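Local coordinates for protein nucleoside-triphosphatase THEP1 (Aquifex aeolicus, PDB 1YE8) that hydrolyses nucleoside triphosphates, ATP, GTP, CTP, TTP and UTP among them, to the diphosphate and phosphate, without acting as a kinase, at residues 28-36 against 45-53; 70-81 against 110-118. One frame throughout, in Å; residues are numbered along the deposited sequence.

Contact 1 of 2, residues 28-36 against 45-53; sequences AIGFWTEEV and TGFRIITTE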
loop_
_atom_site.group_PDB
_atom_site.type_symbol
_atom_site.label_atom_id
_atom_site.label_comp_id
_atom_site.label_asym_id
_atom_site.label_seq_id
_atom_site.Cartn_x
_atom_site.Cartn_y
_atom_site.Cartn_z
ATOM N N ALA A 28 -11.450 -6.140 -3.647
ATOM C CA ALA A 28 -10.115 -5.595 -3.414
ATOM C C ALA A 28 -9.274 -5.666 -4.677
ATOM O O ALA A 28 -9.143 -6.744 -5.266
ATOM C CB ALA A 28 -9.438 -6.348 -2.287
ATOM N N ILE A 29 -8.711 -4.527 -5.097
ATOM C CA ILE A 29 -7.830 -4.494 -6.278
ATOM C C ILE A 29 -6.604 -3.645 -5.950
ATOM O O ILE A 29 -6.744 -2.495 -5.519
ATOM C CB ILE A 29 -8.541 -3.921 -7.537
ATOM C CG1 ILE A 29 -9.915 -4.564 -7.788
ATOM C CG2 ILE A 29 -7.636 -4.059 -8.746
ATOM C CD1 ILE A 29 -10.828 -3.732 -8.753
ATOM N N GLY A 30 -5.408 -4.187 -6.161
ATOM C CA GLY A 30 -4.192 -3.432 -5.886
ATOM C C GLY A 30 -3.015 -4.340 -5.602
ATOM O O GLY A 30 -2.850 -5.378 -6.245
ATOM N N PHE A 31 -2.194 -3.969 -4.626
ATOM C CA PHE A 31 -1.015 -4.754 -4.326
ATOM C C PHE A 31 -0.579 -4.576 -2.897
ATOM O O PHE A 31 -0.919 -3.562 -2.233
ATOM C CB PHE A 31 0.143 -4.428 -5.303
ATOM C CG PHE A 31 0.768 -3.061 -5.084
ATOM C CD1 PHE A 31 1.732 -2.862 -4.108
ATOM C CD2 PHE A 31 0.358 -1.968 -5.844
ATOM C CE1 PHE A 31 2.297 -1.610 -3.903
ATOM C CE2 PHE A 31 0.915 -0.706 -5.631
ATOM C CZ PHE A 31 1.892 -0.536 -4.665
ATOM N N TRP A 32 0.230 -5.533 -2.450
ATOM C CA TRP A 32 0.953 -5.412 -1.194
ATOM C C TRP A 32 2.413 -5.777 -1.393
ATOM O O TRP A 32 2.825 -6.156 -2.502
ATOM C CB TRP A 32 0.301 -6.223 -0.056
ATOM C CG TRP A 32 0.226 -7.714 -0.310
ATOM C CD1 TRP A 32 1.147 -8.661 0.051
ATOM C CD2 TRP A 32 -0.821 -8.406 -0.994
ATOM N NE1 TRP A 32 0.727 -9.905 -0.361
ATOM C CE2 TRP A 32 -0.476 -9.778 -1.009
ATOM C CE3 TRP A 32 -2.028 -8.009 -1.589
ATOM C CZ2 TRP A 32 -1.300 -10.760 -1.601
ATOM C CZ3 TRP A 32 -2.835 -8.985 -2.187
ATOM C CH2 TRP A 32 -2.462 -10.335 -2.175
ATOM N N THR A 33 3.202 -5.603 -0.340
ATOM C CA THR A 33 4.648 -5.768 -0.440
ATOM C C THR A 33 5.122 -6.729 0.640
ATOM O O THR A 33 4.922 -6.480 1.835
ATOM C CB THR A 33 5.335 -4.389 -0.319
ATOM O OG1 THR A 33 4.991 -3.589 -1.462
ATOM C CG2 THR A 33 6.868 -4.514 -0.397
ATOM N N GLU A 34 5.710 -7.842 0.220
ATOM C CA GLU A 34 6.159 -8.861 1.154
ATOM C C GLU A 34 7.664 -8.907 1.238
ATOM O O GLU A 34 8.359 -8.680 0.254
ATOM C CB GLU A 34 5.640 -10.227 0.732
ATOM C CG GLU A 34 4.156 -10.419 1.028
ATOM C CD GLU A 34 3.688 -11.861 0.895
ATOM O OE1 GLU A 34 4.530 -12.792 0.895
ATOM O OE2 GLU A 34 2.457 -12.060 0.773
ATOM N N GLU A 35 8.172 -9.207 2.427
ATOM C CA GLU A 35 9.601 -9.417 2.605
ATOM C C GLU A 35 10.046 -10.672 1.858
ATOM O O GLU A 35 9.316 -11.677 1.791
ATOM C CB GLU A 35 9.939 -9.560 4.098
ATOM C CG GLU A 35 9.521 -8.382 4.974
ATOM C CD GLU A 35 9.777 -8.630 6.454
ATOM O OE1 GLU A 35 9.339 -9.685 6.973
ATOM O OE2 GLU A 35 10.412 -7.764 7.091
ATOM N N VAL A 36 11.242 -10.596 1.278
ATOM C CA VAL A 36 11.892 -11.753 0.691
ATOM C C VAL A 36 12.853 -12.282 1.748
ATOM O O VAL A 36 13.739 -11.558 2.202
ATOM C CB VAL A 36 12.659 -11.378 -0.595
ATOM C CG1 VAL A 36 13.393 -12.592 -1.158
ATOM C CG2 VAL A 36 11.691 -10.790 -1.640
ATOM N N THR A 45 16.337 -10.281 2.608
ATOM C CA THR A 45 17.251 -9.777 1.577
ATOM C C THR A 45 16.581 -8.826 0.598
ATOM O O THR A 45 17.247 -8.238 -0.238
ATOM C CB THR A 45 17.812 -10.931 0.731
ATOM O OG1 THR A 45 16.733 -11.574 0.045
ATOM C CG2 THR A 45 18.441 -12.039 1.603
ATOM N N GLY A 46 15.268 -8.692 0.671
ATOM C CA GLY A 46 14.580 -7.828 -0.267
ATOM C C GLY A 46 13.091 -7.770 -0.053
ATOM O O GLY A 46 12.575 -8.230 0.981
ATOM N N PHE A 47 12.410 -7.219 -1.057
ATOM C CA PHE A 47 10.969 -6.992 -1.034
ATOM C C PHE A 47 10.350 -7.315 -2.383
ATOM O O PHE A 47 10.905 -6.963 -3.432
ATOM C CB PHE A 47 10.653 -5.545 -0.644
ATOM C CG PHE A 47 11.189 -5.157 0.708
ATOM C CD1 PHE A 47 12.496 -4.696 0.841
ATOM C CD2 PHE A 47 10.396 -5.282 1.853
ATOM C CE1 PHE A 47 13.007 -4.341 2.086
ATOM C CE2 PHE A 47 10.907 -4.934 3.108
ATOM C CZ PHE A 47 12.215 -4.462 3.215
ATOM N N ARG A 48 9.170 -7.923 -2.331
ATOM C CA ARG A 48 8.434 -8.396 -3.491
ATOM C C ARG A 48 7.069 -7.718 -3.539
ATOM O O ARG A 48 6.345 -7.718 -2.556
ATOM C CB ARG A 48 8.252 -9.927 -3.392
ATOM C CG ARG A 48 7.785 -10.595 -4.664
ATOM C CD ARG A 48 7.589 -12.103 -4.553
ATOM N NE ARG A 48 8.297 -12.704 -3.430
ATOM C CZ ARG A 48 9.362 -13.505 -3.527
ATOM N NH1 ARG A 48 9.887 -13.823 -4.705
ATOM N NH2 ARG A 48 9.907 -13.994 -2.428
ATOM N N ILE A 49 6.716 -7.151 -4.678
ATOM C CA ILE A 49 5.345 -6.665 -4.876
ATOM C C ILE A 49 4.487 -7.858 -5.286
ATOM O O ILE A 49 4.910 -8.679 -6.107
ATOM C CB ILE A 49 5.285 -5.493 -5.923
ATOM C CG1 ILE A 49 3.827 -5.081 -6.172
ATOM C CG2 ILE A 49 6.024 -5.844 -7.217
ATOM C CD1 ILE A 49 3.657 -3.757 -6.901
ATOM N N ILE A 50 3.309 -7.987 -4.678
ATOM C CA ILE A 50 2.365 -9.052 -5.007
ATOM C C ILE A 50 1.031 -8.371 -5.279
ATOM O O ILE A 50 0.543 -7.629 -4.428
ATOM C CB ILE A 50 2.240 -10.053 -3.842
ATOM C CG1 ILE A 50 3.633 -10.636 -3.515
ATOM C CG2 ILE A 50 1.225 -11.143 -4.202
ATOM C CD1 ILE A 50 3.661 -11.797 -2.517
ATOM N N THR A 51 0.458 -8.572 -6.465
ATOM C CA THR A 51 -0.833 -7.968 -6.757
ATOM C C THR A 51 -2.006 -8.837 -6.331
ATOM O O THR A 51 -1.847 -10.020 -6.038
ATOM C CB THR A 51 -0.994 -7.592 -8.228
ATOM O OG1 THR A 51 -1.213 -8.797 -8.988
ATOM C CG2 THR A 51 0.283 -6.914 -8.789
ATOM N N THR A 52 -3.195 -8.251 -6.339
ATOM C CA THR A 52 -4.410 -9.008 -6.086
ATOM C C THR A 52 -4.717 -10.022 -7.193
ATOM O O THR A 52 -5.651 -10.813 -7.024
ATOM C CB THR A 52 -5.597 -8.065 -5.923
ATOM O OG1 THR A 52 -5.564 -7.069 -6.955
ATOM C CG2 THR A 52 -5.515 -7.305 -4.582
ATOM N N GLU A 53 -3.947 -10.025 -8.286
ATOM C CA GLU A 53 -4.061 -11.069 -9.322
ATOM C C GLU A 53 -2.970 -12.111 -9.217
ATOM O O GLU A 53 -2.865 -12.997 -10.076
ATOM C CB GLU A 53 -4.086 -10.466 -10.735
ATOM C CG GLU A 53 -5.301 -9.611 -11.021
ATOM C CD GLU A 53 -6.639 -10.317 -10.819
ATOM O OE1 GLU A 53 -6.717 -11.583 -10.867
ATOM O OE2 GLU A 53 -7.633 -9.595 -10.615
HETATM O O HOH W 1 7.850 -12.940 -0.497
#

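Contact 2 of 2, residues 70-81 against 110-118; sequences VGSYGVNVQYFE and KMELFSKKF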
loop_
_atom_site.group_PDB
_atom_site.type_symbol
_atom_site.label_atom_id
_atom_site.label_comp_id
_atom_site.label_asym_id
_atom_site.label_seq_id
_atom_site.Cartn_x
_atom_site.Cartn_y
_atom_site.Cartn_z
ATOM N N VAL A 70 17.712 2.309 -0.237
ATOM C CA VAL A 70 17.239 2.453 1.143
ATOM C C VAL A 70 18.110 1.511 1.966
ATOM O O VAL A 70 17.926 0.289 1.927
ATOM C CB VAL A 70 15.728 2.119 1.297
ATOM C CG1 VAL A 70 15.302 2.194 2.769
ATOM C CG2 VAL A 70 14.868 3.041 0.421
ATOM N N GLY A 71 19.063 2.095 2.702
ATOM C CA GLY A 71 20.113 1.335 3.358
ATOM C C GLY A 71 20.864 0.473 2.353
ATOM O O GLY A 71 21.433 0.982 1.380
ATOM N N SER A 72 20.866 -0.835 2.591
ATOM C CA SER A 72 21.576 -1.755 1.711
ATOM C C SER A 72 20.705 -2.282 0.567
ATOM O O SER A 72 21.174 -3.057 -0.264
ATOM C CB SER A 72 22.126 -2.935 2.510
ATOM O OG SER A 72 21.071 -3.697 3.048
ATOM N N TYR A 73 19.431 -1.878 0.531
ATOM C CA TYR A 73 18.505 -2.351 -0.506
ATOM C C TYR A 73 18.550 -1.463 -1.739
ATOM O O TYR A 73 18.278 -0.273 -1.648
ATOM C CB TYR A 73 17.073 -2.365 0.040
ATOM C CG TYR A 73 16.888 -3.306 1.200
ATOM C CD1 TYR A 73 16.638 -4.651 0.990
ATOM C CD2 TYR A 73 17.015 -2.852 2.511
ATOM C CE1 TYR A 73 16.500 -5.540 2.061
ATOM C CE2 TYR A 73 16.871 -3.722 3.580
ATOM C CZ TYR A 73 16.618 -5.061 3.348
ATOM O OH TYR A 73 16.478 -5.933 4.404
ATOM N N GLY A 74 18.871 -2.054 -2.886
ATOM C CA GLY A 74 18.800 -1.373 -4.169
ATOM C C GLY A 74 17.404 -1.523 -4.739
ATOM O O GLY A 74 16.870 -2.630 -4.776
ATOM N N VAL A 75 16.805 -0.405 -5.135
ATOM C CA VAL A 75 15.443 -0.394 -5.660
ATOM C C VAL A 75 15.442 -0.279 -7.182
ATOM O O VAL A 75 16.047 0.644 -7.764
ATOM C CB VAL A 75 14.615 0.765 -5.072
ATOM C CG1 VAL A 75 13.198 0.774 -5.653
ATOM C CG2 VAL A 75 14.558 0.666 -3.549
ATOM N N ASN A 76 14.764 -1.230 -7.820
ATOM C CA ASN A 76 14.567 -1.176 -9.259
ATOM C C ASN A 76 13.176 -0.622 -9.544
ATOM O O ASN A 76 12.144 -1.326 -9.400
ATOM C CB ASN A 76 14.765 -2.549 -9.884
ATOM C CG ASN A 76 14.783 -2.495 -11.395
ATOM O OD1 ASN A 76 13.945 -1.825 -12.005
ATOM N ND2 ASN A 76 15.741 -3.207 -12.015
ATOM N N VAL A 77 13.158 0.665 -9.875
ATOM C CA VAL A 77 11.919 1.403 -10.071
ATOM C C VAL A 77 11.091 0.776 -11.196
ATOM O O VAL A 77 9.866 0.699 -11.102
ATOM C CB VAL A 77 12.211 2.890 -10.341
ATOM C CG1 VAL A 77 10.969 3.621 -10.873
ATOM C CG2 VAL A 77 12.763 3.543 -9.089
ATOM N N GLN A 78 11.768 0.336 -12.256
ATOM C CA GLN A 78 11.116 -0.266 -13.412
ATOM C C GLN A 78 10.435 -1.587 -13.031
ATOM O O GLN A 78 9.291 -1.838 -13.436
ATOM C CB GLN A 78 12.127 -0.451 -14.555
ATOM C CG GLN A 78 12.560 0.880 -15.224
ATOM C CD GLN A 78 13.364 1.822 -14.300
ATOM O OE1 GLN A 78 13.084 3.028 -14.255
ATOM N NE2 GLN A 78 14.346 1.273 -13.559
ATOM N N TYR A 79 11.099 -2.411 -12.219
ATOM C CA TYR A 79 10.487 -3.655 -11.776
ATOM C C TYR A 79 9.247 -3.391 -10.933
ATOM O O TYR A 79 8.249 -4.086 -11.064
ATOM C CB TYR A 79 11.462 -4.491 -10.944
ATOM C CG TYR A 79 12.612 -5.122 -11.716
ATOM C CD1 TYR A 79 12.728 -4.997 -13.101
ATOM C CD2 TYR A 79 13.557 -5.881 -11.038
ATOM C CE1 TYR A 79 13.788 -5.608 -13.795
ATOM C CE2 TYR A 79 14.607 -6.498 -11.713
ATOM C CZ TYR A 79 14.718 -6.351 -13.082
ATOM O OH TYR A 79 15.787 -6.974 -13.723
ATOM N N PHE A 80 9.332 -2.386 -10.064
ATOM C CA PHE A 80 8.193 -2.019 -9.240
ATOM C C PHE A 80 7.031 -1.557 -10.120
ATOM O O PHE A 80 5.895 -2.028 -9.982
ATOM C CB PHE A 80 8.592 -0.929 -8.239
ATOM C CG PHE A 80 7.432 -0.364 -7.474
ATOM C CD1 PHE A 80 6.823 -1.123 -6.492
ATOM C CD2 PHE A 80 6.960 0.916 -7.726
ATOM C CE1 PHE A 80 5.720 -0.629 -5.771
ATOM C CE2 PHE A 80 5.874 1.439 -7.011
ATOM C CZ PHE A 80 5.259 0.656 -6.027
ATOM N N GLU A 81 7.321 -0.637 -11.036
ATOM C CA GLU A 81 6.296 -0.034 -11.887
ATOM C C GLU A 81 5.623 -1.046 -12.788
ATOM O O GLU A 81 4.433 -0.930 -13.056
ATOM C CB GLU A 81 6.901 1.084 -12.744
ATOM C CG GLU A 81 7.212 2.341 -11.953
ATOM C CD GLU A 81 7.887 3.445 -12.762
ATOM O OE1 GLU A 81 8.356 3.200 -13.897
ATOM O OE2 GLU A 81 7.978 4.564 -12.237
ATOM N N LYS A 110 9.215 4.624 1.358
ATOM C CA LYS A 110 10.387 5.175 0.711
ATOM C C LYS A 110 10.805 4.418 -0.562
ATOM O O LYS A 110 11.131 5.042 -1.564
ATOM C CB LYS A 110 11.558 5.236 1.693
ATOM C CG LYS A 110 12.722 6.057 1.150
ATOM C CD LYS A 110 12.488 7.543 1.378
ATOM C CE LYS A 110 13.717 8.363 1.043
ATOM N NZ LYS A 110 14.131 8.156 -0.377
HETATM N N MSE A 111 10.786 3.088 -0.523
HETATM C CA MSE A 111 11.206 2.309 -1.687
HETATM C C MSE A 111 10.279 2.515 -2.871
HETATM O O MSE A 111 10.739 2.719 -3.999
HETATM C CB MSE A 111 11.310 0.838 -1.342
HETATM C CG MSE A 111 12.322 0.590 -0.261
HETATM SE SE MSE A 111 12.433 -1.259 0.218
HETATM C CE MSE A 111 10.564 -1.720 0.280
ATOM N N GLU A 112 8.982 2.564 -2.610
ATOM C CA GLU A 112 7.999 2.730 -3.673
ATOM C C GLU A 112 8.005 4.155 -4.236
ATOM O O GLU A 112 7.770 4.368 -5.431
ATOM C CB GLU A 112 6.604 2.370 -3.145
ATOM C CG GLU A 112 6.500 0.910 -2.730
ATOM C CD GLU A 112 6.896 0.610 -1.290
ATOM O OE1 GLU A 112 7.363 1.487 -0.522
ATOM O OE2 GLU A 112 6.705 -0.562 -0.886
ATOM N N LEU A 113 8.281 5.124 -3.369
ATOM C CA LEU A 113 8.164 6.541 -3.714
ATOM C C LEU A 113 9.292 7.037 -4.624
ATOM O O LEU A 113 9.233 8.164 -5.090
ATOM C CB LEU A 113 8.008 7.405 -2.449
ATOM C CG LEU A 113 6.626 7.233 -1.789
ATOM C CD1 LEU A 113 6.631 7.830 -0.395
ATOM C CD2 LEU A 113 5.508 7.855 -2.600
ATOM N N PHE A 114 10.289 6.193 -4.913
ATOM C CA PHE A 114 11.260 6.530 -5.954
ATOM C C PHE A 114 10.606 6.601 -7.332
ATOM O O PHE A 114 11.167 7.204 -8.245
ATOM C CB PHE A 114 12.394 5.510 -5.992
ATOM C CG PHE A 114 13.413 5.674 -4.911
ATOM C CD1 PHE A 114 14.228 6.804 -4.856
ATOM C CD2 PHE A 114 13.599 4.676 -3.972
ATOM C CE1 PHE A 114 15.203 6.927 -3.847
ATOM C CE2 PHE A 114 14.567 4.801 -2.972
ATOM C CZ PHE A 114 15.357 5.924 -2.912
ATOM N N SER A 115 9.419 6.024 -7.489
ATOM C CA SER A 115 8.716 6.057 -8.776
ATOM C C SER A 115 7.834 7.292 -8.897
ATOM O O SER A 115 6.875 7.450 -8.130
ATOM C CB SER A 115 7.868 4.789 -8.931
ATOM O OG SER A 115 6.855 4.960 -9.905
ATOM N N LYS A 116 8.148 8.155 -9.861
ATOM C CA LYS A 116 7.354 9.349 -10.128
ATOM C C LYS A 116 5.948 8.949 -10.551
ATOM O O LYS A 116 4.961 9.533 -10.113
ATOM C CB LYS A 116 8.018 10.224 -11.205
ATOM C CG LYS A 116 7.148 11.399 -11.653
ATOM C CD LYS A 116 7.965 12.534 -12.281
ATOM C CE LYS A 116 7.082 13.502 -13.064
ATOM N NZ LYS A 116 5.917 14.014 -12.268
ATOM N N LYS A 117 5.851 7.939 -11.408
ATOM C CA LYS A 117 4.549 7.477 -11.842
ATOM C C LYS A 117 3.696 7.058 -10.637
ATOM O O LYS A 117 2.506 7.371 -10.572
ATOM C CB LYS A 117 4.676 6.299 -12.815
ATOM C CG LYS A 117 5.224 6.670 -14.187
ATOM C CD LYS A 117 5.344 5.422 -15.035
ATOM C CE LYS A 117 6.087 5.662 -16.335
ATOM N NZ LYS A 117 6.118 4.410 -17.147
ATOM N N PHE A 118 4.312 6.362 -9.681
ATOM C CA PHE A 118 3.607 5.947 -8.476
ATOM C C PHE A 118 3.197 7.161 -7.635
ATOM O O PHE A 118 2.059 7.230 -7.173
ATOM C CB PHE A 118 4.485 5.000 -7.667
ATOM C CG PHE A 118 3.852 4.491 -6.389
ATOM C CD1 PHE A 118 2.765 3.606 -6.407
ATOM C CD2 PHE A 118 4.376 4.886 -5.163
ATOM C CE1 PHE A 118 2.204 3.109 -5.209
ATOM C CE2 PHE A 118 3.821 4.403 -3.965
ATOM C CZ PHE A 118 2.736 3.522 -3.988
HETATM O O HOH W 2 8.445 7.151 -12.924
HETATM O O HOH W 3 7.903 1.725 -16.052
#

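Contact 1 of 2, residues 28-36 against 45-53
The indole of Trp32 lies against Ile50: the carbonyl O of Ile50 sits over one face near the rim, and CB of Ile50 comes over the five-membered ring, 4.1 Å from its centroid. At the ring edge CZ3 of Trp32 meets the methyl CG2 of Thr52 at 4.0 Å. Trp32 carries CG between its backbone N and carbonyl carbon (chi1 61°), which folds the ring back over the neighbouring strand, and NE1 of Trp32 donates nearly in the ring plane to OE2 of Glu34, 3.0 Å away, which helps hold the ring's rotation. The same OE2 also makes a salt bridge with Lys18, while CD of Glu34 rests 3.4 Å from CD1 of Ile50. On the other side of the sheet the Phe31 ring receives CD1 of Ile49 over one face, 3.7 Å from the centroid. Back on the face of Trp32 and Ile50, the guanidinium of Arg48 has CG2 of Val36 over one face and at its edge a water linking NE of Arg48 to the carbonyl O of Glu35.

Strands 31-36 and 46-51 form an antiparallel beta hairpin, paired from Phe31 with Thr51 to Val36 with Gly46. A classic beta bulge, with Thr45 and Gly46 both facing Val36, closes the ladder at one end. At the other end, OG1 of Thr52 accepts from N of Gly30 at 3.0 Å, just where the chain turns from one sheet into the next.

Trp32 also packs on Thr14 and Asp106, both probably of the ATP site, which the hairpin therefore seems to flank. Strand 31-36 is outermost in the antiparallel sheet, and 46-51 continues it to strand 56-61. Helix 13-24 covers Trp32 through Lys18 and Val21; helix 77-97 covers Phe31 and Ile49 with Leu88 and Ala84.

Contact 2 of 2, residues 70-81 against 110-118
OE2 of Glu81 is gripped twice: OG of Ser115 donates to it at 2.6 Å on its anti lone pair, and the O of a water lies 2.7 Å from OE2 of Glu81, donating to it and accepting from N of Lys117. Within this P-loop NTPase fold the contact sets strand 73-75 and the first turn of helix 77-97 against 110-118. Ser115 is the N-cap of helix 116-126, its OG accepting from N of Phe118 at 2.9 Å, so the glutamate steadies the capping hydroxyl and probably adds favourable negative charge there. A second water donates to OE1 of Glu81 and accepts only weakly from NZ of Lys117, which stays beyond salt-bridge distance.

CG2 of Val70 reaches CG of selenomethionine Met111 and the edge of the Phe114 ring, Val75 packs its CG2 on CB of Met111, and CG2 of Val77 touches CB of Phe114.

Phe80, with CG anti to its backbone N (chi1 172°), has Glu112 CA over one ring face and CG of Glu112 3.5 Å from CE1 of Phe80. Its edge meets the face of Phe118 in a T-shaped pair, planes at 84°, with CE2 of Phe80 3.7 Å from CG of Phe118.

Contact 1 is mainly a backbone ladder, reaching the corner where the chain passes between sheets; contact 2 has no backbone bond between its segments and rests on side chains, mostly apolar, with one serine-glutamate bond. Both are partly buried, their centres about 9 Å and 13 Å from the centre of the chain, but none of the touching residues of contact 1 is fully exposed, whereas contact 2 includes two exposed residues, Lys116 and Lys117. They share the antiparallel sheet, to which strands 31-36, 46-51 and 73-75 all belong, and they touch directly: CD1 of Phe47 packs 3.5 Å from SE of Met111. Helix 77-97 serves both, its early residues in contact 2 and later ones against 28-36 and 45-53.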